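PDB 6SMO: PKS_KS domain-containing protein from Photorhabdus luminescens subsp. laumondii, which probably acts as a beta-ketoacyl synthase (ketosynthase), lengthening an acyl chain by condensation, and here carries a pentaketo-dodecanoyl chain. Local coordinates for residues Gly190-Leu198 / His369-Ser379; Ala307-Ala315 / Leu424-Val434. All coordinates share one frame; numbering follows the deposited sequence.

In the fold
Along the chain, 190-198 comes first, at the start of helix 193-206, followed by 307-315 on helix 306-319. Segment 369-379 then returns to the first and closes interaction 1 over 170 intervening residues, and 424-434 returns to the second, closing interaction 2 over 108. The segments alternate, so the two closures cross rather than nest. Interaction 1 joins two buried helices near the centre of the chain, whereas interaction 2 lays a helix on the hairpin of strands 420-427 and 431-438, on the face turned away from helix 193-206. They meet through Asn375 with Ser425 and Asp196 with Ser433, probable hydrogen bonds, and both reach the bound polyketide.

Interaction 1. Residues Gly190-Leu198 / His369-Ser379; sequences GCAAGLDAL and HALAAANAIES. With LKZ (3,5,7,9,11-pentakis(oxidanylidene)dodecanal), chain H.
A chi1 of -65° sets SG of Cys191 opposite its carbonyl carbon, which lays the sulfur alongside Leu371, 3.5 Å from CB; the same turn in Asn375 (chi1 -57°) carries its amide to the backbone just ahead of helix 193-206. There Asn375 ND2 donates to Cys191 O at 2.6 Å. The oxygen lies almost in the amide plane of Asn375, but ND2 sits above the carbonyl plane of Cys191. Asn375 OD1 takes a hydrogen bond from Ser425 OG, so both ends of this buried amide are held and its flip is fixed; asparagine suits a place that needs a donor and an acceptor together. Gly194 has no side chain, and CB of Asn375 therefore comes to 3.7 Å from its CA. Small residues bring the chains close: CB of Ala193 meets CB of Ala372 at 3.9 Å, and the helix axes approach to 7.4 Å at 58°. Ser379 OG gives its hydrogen to Asn375 O within its own helix, which satisfies the hydroxyl and lets it lie against apolar groups, 3.5 Å from CD2 of Leu195 and near CD1 of Leu198. At the other end the sulfur is bonded covalently to C11 of the polyketide, a thioester. Its carbonyl oxygen O19 lies 2.9 Å from NE2 of His369 and 3.2 Å from CD2 of Leu371, the imidazole standing obliquely to it. His332 packs beside His369, and Asp196 forms a salt bridge with Lys153 of a neighbouring subunit. A cysteine leading into a buried helix, with two histidines nearby, is consistent with the Cys-His-His active site of ketosynthases, and the paired helices belong to the central layer of the thiolase fold.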
loop_
_atom_site.group_PDB
_atom_site.type_symbol
_atom_site.label_atom_id
_atom_site.label_comp_id
_atom_site.label_asym_id
_atom_site.label_seq_id
_atom_site.Cartn_x
_atom_site.Cartn_y
_atom_site.Cartn_z
ATOM N N GLY B 190 1.406 1.773 -2.430
ATOM C CA GLY B 190 1.692 2.880 -3.361
ATOM C C GLY B 190 1.064 2.712 -4.735
ATOM O O GLY B 190 -0.143 2.494 -4.815
ATOM N N CYS B 191 1.900 2.843 -5.768
ATOM C CA CYS B 191 1.543 2.774 -7.180
ATOM C C CYS B 191 1.631 1.376 -7.736
ATOM O O CYS B 191 1.502 1.206 -8.936
ATOM C CB CYS B 191 2.489 3.716 -7.905
ATOM S SG CYS B 191 2.053 5.350 -7.281
ATOM N N ALA B 192 1.883 0.387 -6.879
ATOM C CA ALA B 192 1.851 -1.022 -7.334
ATOM C C ALA B 192 0.614 -1.737 -6.771
ATOM O O ALA B 192 0.357 -2.859 -7.183
ATOM C CB ALA B 192 3.135 -1.720 -6.972
ATOM N N ALA B 193 -0.138 -1.052 -5.906
ATOM C CA ALA B 193 -1.351 -1.519 -5.191
ATOM C C ALA B 193 -2.385 -2.077 -6.177
ATOM O O ALA B 193 -3.005 -3.107 -5.850
ATOM C CB ALA B 193 -1.919 -0.383 -4.378
ATOM N N GLY B 194 -2.564 -1.418 -7.327
ATOM C CA GLY B 194 -3.517 -1.824 -8.379
ATOM C C GLY B 194 -3.314 -3.267 -8.812
ATOM O O GLY B 194 -4.290 -4.039 -8.739
ATOM N N LEU B 195 -2.096 -3.621 -9.238
ATOM C CA LEU B 195 -1.734 -4.990 -9.702
ATOM C C LEU B 195 -1.706 -5.956 -8.512
ATOM O O LEU B 195 -2.009 -7.146 -8.721
ATOM C CB LEU B 195 -0.369 -4.973 -10.400
ATOM C CG LEU B 195 -0.290 -4.258 -11.750
ATOM C CD1 LEU B 195 0.950 -4.705 -12.505
ATOM C CD2 LEU B 195 -1.531 -4.498 -12.600
ATOM N N ASP B 196 -1.331 -5.472 -7.324
ATOM C CA ASP B 196 -1.250 -6.290 -6.083
ATOM C C ASP B 196 -2.661 -6.732 -5.672
ATOM O O ASP B 196 -2.795 -7.870 -5.178
ATOM C CB ASP B 196 -0.527 -5.530 -4.966
ATOM C CG ASP B 196 0.957 -5.324 -5.223
ATOM O OD1 ASP B 196 1.454 -5.827 -6.251
ATOM O OD2 ASP B 196 1.608 -4.666 -4.389
ATOM N N ALA B 197 -3.665 -5.872 -5.877
ATOM C CA ALA B 197 -5.100 -6.167 -5.647
ATOM C C ALA B 197 -5.568 -7.242 -6.635
ATOM O O ALA B 197 -6.292 -8.162 -6.209
ATOM C CB ALA B 197 -5.918 -4.906 -5.771
ATOM N N LEU B 198 -5.170 -7.121 -7.906
ATOM C CA LEU B 198 -5.435 -8.128 -8.971
ATOM C C LEU B 198 -4.688 -9.426 -8.638
ATOM O O LEU B 198 -5.253 -10.510 -8.884
ATOM C CB LEU B 198 -4.992 -7.567 -10.327
ATOM C CG LEU B 198 -5.825 -6.405 -10.867
ATOM C CD1 LEU B 198 -5.095 -5.689 -11.993
ATOM C CD2 LEU B 198 -7.188 -6.885 -11.342
ATOM N N HIS B 369 -0.842 10.226 -14.547
ATOM C CA HIS B 369 -0.537 9.235 -13.484
ATOM C C HIS B 369 -1.548 9.315 -12.337
ATOM O O HIS B 369 -1.545 10.304 -11.616
ATOM C CB HIS B 369 0.918 9.412 -13.024
ATOM C CG HIS B 369 1.492 8.224 -12.329
ATOM N ND1 HIS B 369 0.733 7.152 -11.956
ATOM C CD2 HIS B 369 2.740 7.953 -11.911
ATOM C CE1 HIS B 369 1.485 6.267 -11.352
ATOM N NE2 HIS B 369 2.714 6.732 -11.318
ATOM N N ALA B 370 -2.325 8.249 -12.157
ATOM C CA ALA B 370 -3.369 8.139 -11.114
ATOM C C ALA B 370 -2.869 7.251 -9.973
ATOM O O ALA B 370 -3.700 6.720 -9.255
ATOM C CB ALA B 370 -4.648 7.619 -11.713
ATOM N N LEU B 371 -1.552 7.076 -9.879
ATOM C CA LEU B 371 -0.882 6.282 -8.817
ATOM C C LEU B 371 -1.374 4.838 -8.870
ATOM O O LEU B 371 -1.130 4.185 -9.880
ATOM C CB LEU B 371 -1.070 6.918 -7.436
ATOM C CG LEU B 371 -1.023 8.445 -7.380
ATOM C CD1 LEU B 371 -1.085 8.930 -5.947
ATOM C CD2 LEU B 371 0.213 8.993 -8.067
ATOM N N ALA B 372 -1.992 4.360 -7.791
ATOM C CA ALA B 372 -2.527 2.983 -7.712
ATOM C C ALA B 372 -3.595 2.782 -8.788
ATOM O O ALA B 372 -3.578 1.738 -9.444
ATOM C CB ALA B 372 -3.114 2.762 -6.348
ATOM N N ALA B 373 -4.437 3.792 -9.012
ATOM C CA ALA B 373 -5.531 3.718 -10.004
ATOM C C ALA B 373 -5.001 3.495 -11.428
ATOM O O ALA B 373 -5.704 2.849 -12.199
ATOM C CB ALA B 373 -6.419 4.928 -9.897
ATOM N N ALA B 374 -3.821 4.027 -11.760
ATOM C CA ALA B 374 -3.207 3.901 -13.100
ATOM C C ALA B 374 -2.999 2.430 -13.463
ATOM O O ALA B 374 -3.208 2.100 -14.618
ATOM C CB ALA B 374 -1.895 4.637 -13.126
ATOM N N ASN B 375 -2.600 1.589 -12.511
ATOM C CA ASN B 375 -2.398 0.145 -12.795
ATOM C C ASN B 375 -3.704 -0.494 -13.266
ATOM O O ASN B 375 -3.665 -1.215 -14.250
ATOM C CB ASN B 375 -1.946 -0.618 -11.554
ATOM C CG ASN B 375 -0.681 -0.061 -10.957
ATOM O OD1 ASN B 375 0.160 0.463 -11.673
ATOM N ND2 ASN B 375 -0.536 -0.181 -9.653
ATOM N N ALA B 376 -4.801 -0.207 -12.568
ATOM C CA ALA B 376 -6.156 -0.755 -12.815
ATOM C C ALA B 376 -6.700 -0.235 -14.152
ATOM O O ALA B 376 -7.217 -1.057 -14.931
ATOM C CB ALA B 376 -7.073 -0.398 -11.672
ATOM N N ILE B 377 -6.586 1.075 -14.402
ATOM C CA ILE B 377 -7.085 1.746 -15.642
ATOM C C ILE B 377 -6.339 1.160 -16.851
ATOM O O ILE B 377 -7.000 0.883 -17.872
ATOM C CB ILE B 377 -6.941 3.281 -15.552
ATOM C CG1 ILE B 377 -7.806 3.871 -14.435
ATOM C CG2 ILE B 377 -7.254 3.936 -16.891
ATOM C CD1 ILE B 377 -7.362 5.239 -13.969
ATOM N N GLU B 378 -5.018 0.982 -16.735
ATOM C CA GLU B 378 -4.154 0.371 -17.783
ATOM C C GLU B 378 -4.491 -1.119 -17.930
ATOM O O GLU B 378 -4.387 -1.630 -19.060
ATOM C CB GLU B 378 -2.674 0.555 -17.444
ATOM C CG GLU B 378 -2.170 1.969 -17.659
ATOM C CD GLU B 378 -0.838 2.275 -16.995
ATOM O OE1 GLU B 378 0.054 1.402 -17.024
ATOM O OE2 GLU B 378 -0.695 3.388 -16.445
ATOM N N SER B 379 -4.862 -1.785 -16.831
ATOM C CA SER B 379 -5.301 -3.207 -16.800
ATOM C C SER B 379 -6.648 -3.360 -17.520
ATOM O O SER B 379 -6.837 -4.393 -18.191
ATOM C CB SER B 379 -5.367 -3.745 -15.389
ATOM O OG SER B 379 -4.074 -4.098 -14.921
HETATM C C4 LKZ H . 1.659 11.928 -0.900
HETATM C C5 LKZ H . 1.779 10.511 -0.400
HETATM C C6 LKZ H . 1.036 9.424 -1.184
HETATM C C7 LKZ H . 2.053 8.552 -1.888
HETATM C C8 LKZ H . 1.585 7.325 -2.679
HETATM C C10 LKZ H . 4.389 6.206 -6.947
HETATM C C22 LKZ H . 0.608 12.629 -0.062
HETATM C C11 LKZ H . 3.087 6.335 -7.695
HETATM O O19 LKZ H . 2.877 7.232 -8.492
HETATM C C3 LKZ H . 3.956 5.981 -5.511
HETATM O O23 LKZ H . 4.369 5.021 -4.884
HETATM C C2 LKZ H . 2.887 6.924 -4.943
HETATM C C9 LKZ H . 2.808 6.781 -3.422
HETATM O O20 LKZ H . 3.737 6.321 -2.787
HETATM O O21 LKZ H . 3.224 8.860 -1.864
HETATM O O22 LKZ H . 2.424 10.270 0.608
HETATM O O24 LKZ H . 0.895 13.315 0.907
HETATM C C23 LKZ H . -0.828 12.429 -0.506
#

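Interaction 2. Residues Ala307-Ala315 / Leu424-Val434; sequences AMARCIDMA and LSSGFSGIHSV. With LKZ (3,5,7,9,11-pentakis(oxidanylidene)dodecanal), chain H.
This is an apolar helix-on-hairpin contact, in which Met308, Cys311, Ile312 and Ala315 of helix 306-319 cover His432, Val434 and Leu424 on one face of antiparallel strands 420-427 and 431-438. The helix runs at 31° to segment 431-434, its axis 7.8 Å away. In the first turn, CB of Met308 stands over the centre of the His432 ring, a CH-pi contact of 4.0 Å to the centroid; the chain then bends at chi2 (56°) and chi3, curling CE of Met308 back to His432 ND1 at 3.4 Å, beside Ser426 OG and near Leu424 CB. A flexible thioether suits this hooked path. Both nitrogens of the buried ring are engaged, ND1 with Ser426 OG at 3.0 Å and NE2 with Asn294, as suits a polar ring under an apolar chain. In the thiolase fold such a helix forms an outer layer: here Ser425 and Ser433 turn to the sheet's other face, toward Leu195 of the buried helix 193-206. Farther along, the branches of Val434 divide the work, CG2 facing Cys311 SG at 3.7 Å and Ile312 CG1, CG1 facing Ala315 CB. At the hairpin's far end, Phe428 N donates to O23 of the polyketide at 2.6 Å, while the ligand's C3 lies over one ring face. Beside it, Ser429 OG hydrogen-bonds to Ala136 O of a neighbouring subunit.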
loop_
_atom_site.group_PDB
_atom_site.type_symbol
_atom_site.label_atom_id
_atom_site.label_comp_id
_atom_site.label_asym_id
_atom_site.label_seq_id
_atom_site.Cartn_x
_atom_site.Cartn_y
_atom_site.Cartn_z
ATOM N N ALA B 307 15.958 -5.707 -10.786
ATOM C CA ALA B 307 14.832 -6.071 -9.893
ATOM C C ALA B 307 13.560 -6.292 -10.722
ATOM O O ALA B 307 12.930 -7.355 -10.562
ATOM C CB ALA B 307 14.629 -5.001 -8.848
ATOM N N MET B 308 13.212 -5.322 -11.576
ATOM C CA MET B 308 12.025 -5.372 -12.474
ATOM C C MET B 308 12.149 -6.573 -13.420
ATOM O O MET B 308 11.122 -7.236 -13.659
ATOM C CB MET B 308 11.894 -4.079 -13.288
ATOM C CG MET B 308 10.784 -4.108 -14.330
ATOM S SD MET B 308 9.156 -4.506 -13.640
ATOM C CE MET B 308 8.480 -2.862 -13.408
ATOM N N ALA B 309 13.357 -6.839 -13.931
ATOM C CA ALA B 309 13.672 -7.968 -14.838
ATOM C C ALA B 309 13.408 -9.301 -14.128
ATOM O O ALA B 309 12.884 -10.222 -14.785
ATOM C CB ALA B 309 15.101 -7.872 -15.316
ATOM N N ARG B 310 13.759 -9.397 -12.840
ATOM C CA ARG B 310 13.552 -10.614 -12.006
ATOM C C ARG B 310 12.049 -10.810 -11.762
ATOM O O ARG B 310 11.605 -11.974 -11.755
ATOM C CB ARG B 310 14.318 -10.520 -10.682
ATOM C CG ARG B 310 14.667 -11.874 -10.081
ATOM C CD ARG B 310 15.454 -11.796 -8.785
ATOM N NE ARG B 310 14.608 -11.935 -7.604
ATOM C CZ ARG B 310 14.101 -10.931 -6.887
ATOM N NH1 ARG B 310 13.347 -11.197 -5.832
ATOM N NH2 ARG B 310 14.344 -9.672 -7.210
ATOM N N CYS B 311 11.305 -9.713 -11.578
ATOM C CA CYS B 311 9.835 -9.700 -11.332
ATOM C C CYS B 311 9.089 -10.225 -12.567
ATOM O O CYS B 311 8.136 -11.008 -12.384
ATOM C CB CYS B 311 9.345 -8.299 -10.984
ATOM S SG CYS B 311 7.690 -8.283 -10.247
ATOM N N ILE B 312 9.506 -9.805 -13.766
ATOM C CA ILE B 312 8.949 -10.271 -15.074
ATOM C C ILE B 312 9.192 -11.781 -15.198
ATOM O O ILE B 312 8.266 -12.493 -15.634
ATOM C CB ILE B 312 9.563 -9.497 -16.260
ATOM C CG1 ILE B 312 9.199 -8.010 -16.232
ATOM C CG2 ILE B 312 9.169 -10.133 -17.585
ATOM C CD1 ILE B 312 10.141 -7.130 -17.022
ATOM N N ASP B 313 10.395 -12.235 -14.832
ATOM C CA ASP B 313 10.839 -13.652 -14.939
ATOM C C ASP B 313 9.974 -14.532 -14.028
ATOM O O ASP B 313 9.554 -15.614 -14.486
ATOM C CB ASP B 313 12.325 -13.793 -14.594
ATOM C CG ASP B 313 12.916 -15.139 -14.978
ATOM O OD1 ASP B 313 12.811 -15.508 -16.164
ATOM O OD2 ASP B 313 13.472 -15.811 -14.084
ATOM N N MET B 314 9.719 -14.087 -12.792
ATOM C CA MET B 314 8.957 -14.854 -11.768
ATOM C C MET B 314 7.465 -14.872 -12.127
ATOM O O MET B 314 6.803 -15.875 -11.801
ATOM C CB MET B 314 9.146 -14.263 -10.367
ATOM C CG MET B 314 10.522 -14.535 -9.782
ATOM S SD MET B 314 10.522 -14.627 -7.974
ATOM C CE MET B 314 10.007 -12.963 -7.558
ATOM N N ALA B 315 6.964 -13.813 -12.770
ATOM C CA ALA B 315 5.565 -13.696 -13.247
ATOM C C ALA B 315 5.303 -14.721 -14.360
ATOM O O ALA B 315 4.192 -15.286 -14.390
ATOM C CB ALA B 315 5.293 -12.288 -13.720
ATOM N N LEU B 424 3.645 -4.074 -16.602
ATOM C CA LEU B 424 4.677 -3.641 -15.622
ATOM C C LEU B 424 4.123 -2.475 -14.794
ATOM O O LEU B 424 3.551 -1.545 -15.398
ATOM C CB LEU B 424 5.946 -3.232 -16.377
ATOM C CG LEU B 424 6.834 -4.372 -16.881
ATOM C CD1 LEU B 424 6.023 -5.473 -17.549
ATOM C CD2 LEU B 424 7.890 -3.843 -17.840
ATOM N N SER B 425 4.281 -2.537 -13.468
ATOM C CA SER B 425 3.913 -1.459 -12.510
ATOM C C SER B 425 5.058 -1.229 -11.519
ATOM O O SER B 425 5.757 -2.203 -11.179
ATOM C CB SER B 425 2.623 -1.770 -11.798
ATOM O OG SER B 425 1.517 -1.653 -12.682
ATOM N N SER B 426 5.227 0.021 -11.080
ATOM C CA SER B 426 6.276 0.477 -10.132
ATOM C C SER B 426 5.692 1.547 -9.204
ATOM O O SER B 426 4.840 2.329 -9.669
ATOM C CB SER B 426 7.487 0.992 -10.867
ATOM O OG SER B 426 8.148 -0.059 -11.556
ATOM N N GLY B 427 6.147 1.565 -7.957
ATOM C CA GLY B 427 5.711 2.561 -6.967
ATOM C C GLY B 427 6.818 2.840 -5.972
ATOM O O GLY B 427 7.918 2.309 -6.151
ATOM N N PHE B 428 6.505 3.604 -4.920
ATOM C CA PHE B 428 7.462 3.951 -3.838
ATOM C C PHE B 428 7.707 2.731 -2.948
ATOM O O PHE B 428 6.858 1.841 -2.937
ATOM C CB PHE B 428 7.019 5.195 -3.068
ATOM C CG PHE B 428 7.167 6.479 -3.838
ATOM C CD1 PHE B 428 7.883 6.512 -5.018
ATOM C CD2 PHE B 428 6.608 7.652 -3.375
ATOM C CE1 PHE B 428 8.025 7.690 -5.726
ATOM C CE2 PHE B 428 6.751 8.830 -4.082
ATOM C CZ PHE B 428 7.457 8.846 -5.256
ATOM N N SER B 429 8.815 2.769 -2.199
ATOM C CA SER B 429 9.381 1.683 -1.350
ATOM C C SER B 429 9.991 0.603 -2.249
ATOM O O SER B 429 10.002 -0.555 -1.854
ATOM C CB SER B 429 8.469 1.119 -0.287
ATOM O OG SER B 429 7.581 2.098 0.204
ATOM N N GLY B 430 10.421 1.002 -3.445
ATOM C CA GLY B 430 11.074 0.108 -4.416
ATOM C C GLY B 430 10.230 -1.095 -4.770
ATOM O O GLY B 430 10.787 -2.190 -4.864
ATOM N N ILE B 431 8.931 -0.886 -4.973
ATOM C CA ILE B 431 8.016 -2.018 -5.283
ATOM C C ILE B 431 7.820 -2.195 -6.791
ATOM O O ILE B 431 7.399 -1.251 -7.450
ATOM C CB ILE B 431 6.668 -1.850 -4.559
ATOM C CG1 ILE B 431 6.848 -1.684 -3.053
ATOM C CG2 ILE B 431 5.746 -3.011 -4.880
ATOM C CD1 ILE B 431 5.557 -1.635 -2.293
ATOM N N HIS B 432 8.188 -3.367 -7.301
ATOM C CA HIS B 432 7.883 -3.762 -8.703
ATOM C C HIS B 432 6.802 -4.846 -8.687
ATOM O O HIS B 432 6.895 -5.755 -7.839
ATOM C CB HIS B 432 9.146 -4.246 -9.427
ATOM C CG HIS B 432 10.174 -3.182 -9.623
ATOM N ND1 HIS B 432 9.978 -2.116 -10.478
ATOM C CD2 HIS B 432 11.403 -3.019 -9.088
ATOM C CE1 HIS B 432 11.041 -1.339 -10.459
ATOM N NE2 HIS B 432 11.928 -1.870 -9.614
ATOM N N SER B 433 5.820 -4.748 -9.588
ATOM C CA SER B 433 4.691 -5.705 -9.727
ATOM C C SER B 433 4.400 -5.949 -11.211
ATOM O O SER B 433 4.313 -4.962 -11.968
ATOM C CB SER B 433 3.471 -5.211 -8.995
ATOM O OG SER B 433 3.674 -5.260 -7.590
ATOM N N VAL B 434 4.266 -7.222 -11.596
ATOM C CA VAL B 434 4.005 -7.677 -12.993
ATOM C C VAL B 434 2.859 -8.696 -12.966
ATOM O O VAL B 434 2.874 -9.575 -12.082
ATOM C CB VAL B 434 5.275 -8.277 -13.633
ATOM C CG1 VAL B 434 5.027 -8.767 -15.052
ATOM C CG2 VAL B 434 6.436 -7.294 -13.608
HETATM C C4 LKZ H . 1.659 11.928 -0.900
HETATM C C5 LKZ H . 1.779 10.511 -0.400
HETATM C C6 LKZ H . 1.036 9.424 -1.184
HETATM C C7 LKZ H . 2.053 8.552 -1.888
HETATM C C8 LKZ H . 1.585 7.325 -2.679
HETATM C C10 LKZ H . 4.389 6.206 -6.947
HETATM C C22 LKZ H . 0.608 12.629 -0.062
HETATM C C11 LKZ H . 3.087 6.335 -7.695
HETATM O O19 LKZ H . 2.877 7.232 -8.492
HETATM C C3 LKZ H . 3.956 5.981 -5.511
HETATM O O23 LKZ H . 4.369 5.021 -4.884
HETATM C C2 LKZ H . 2.887 6.924 -4.943
HETATM C C9 LKZ H . 2.808 6.781 -3.422
HETATM O O20 LKZ H . 3.737 6.321 -2.787
HETATM O O21 LKZ H . 3.224 8.860 -1.864
HETATM O O22 LKZ H . 2.424 10.270 0.608
HETATM O O24 LKZ H . 0.895 13.315 0.907
HETATM C C23 LKZ H . -0.828 12.429 -0.506
#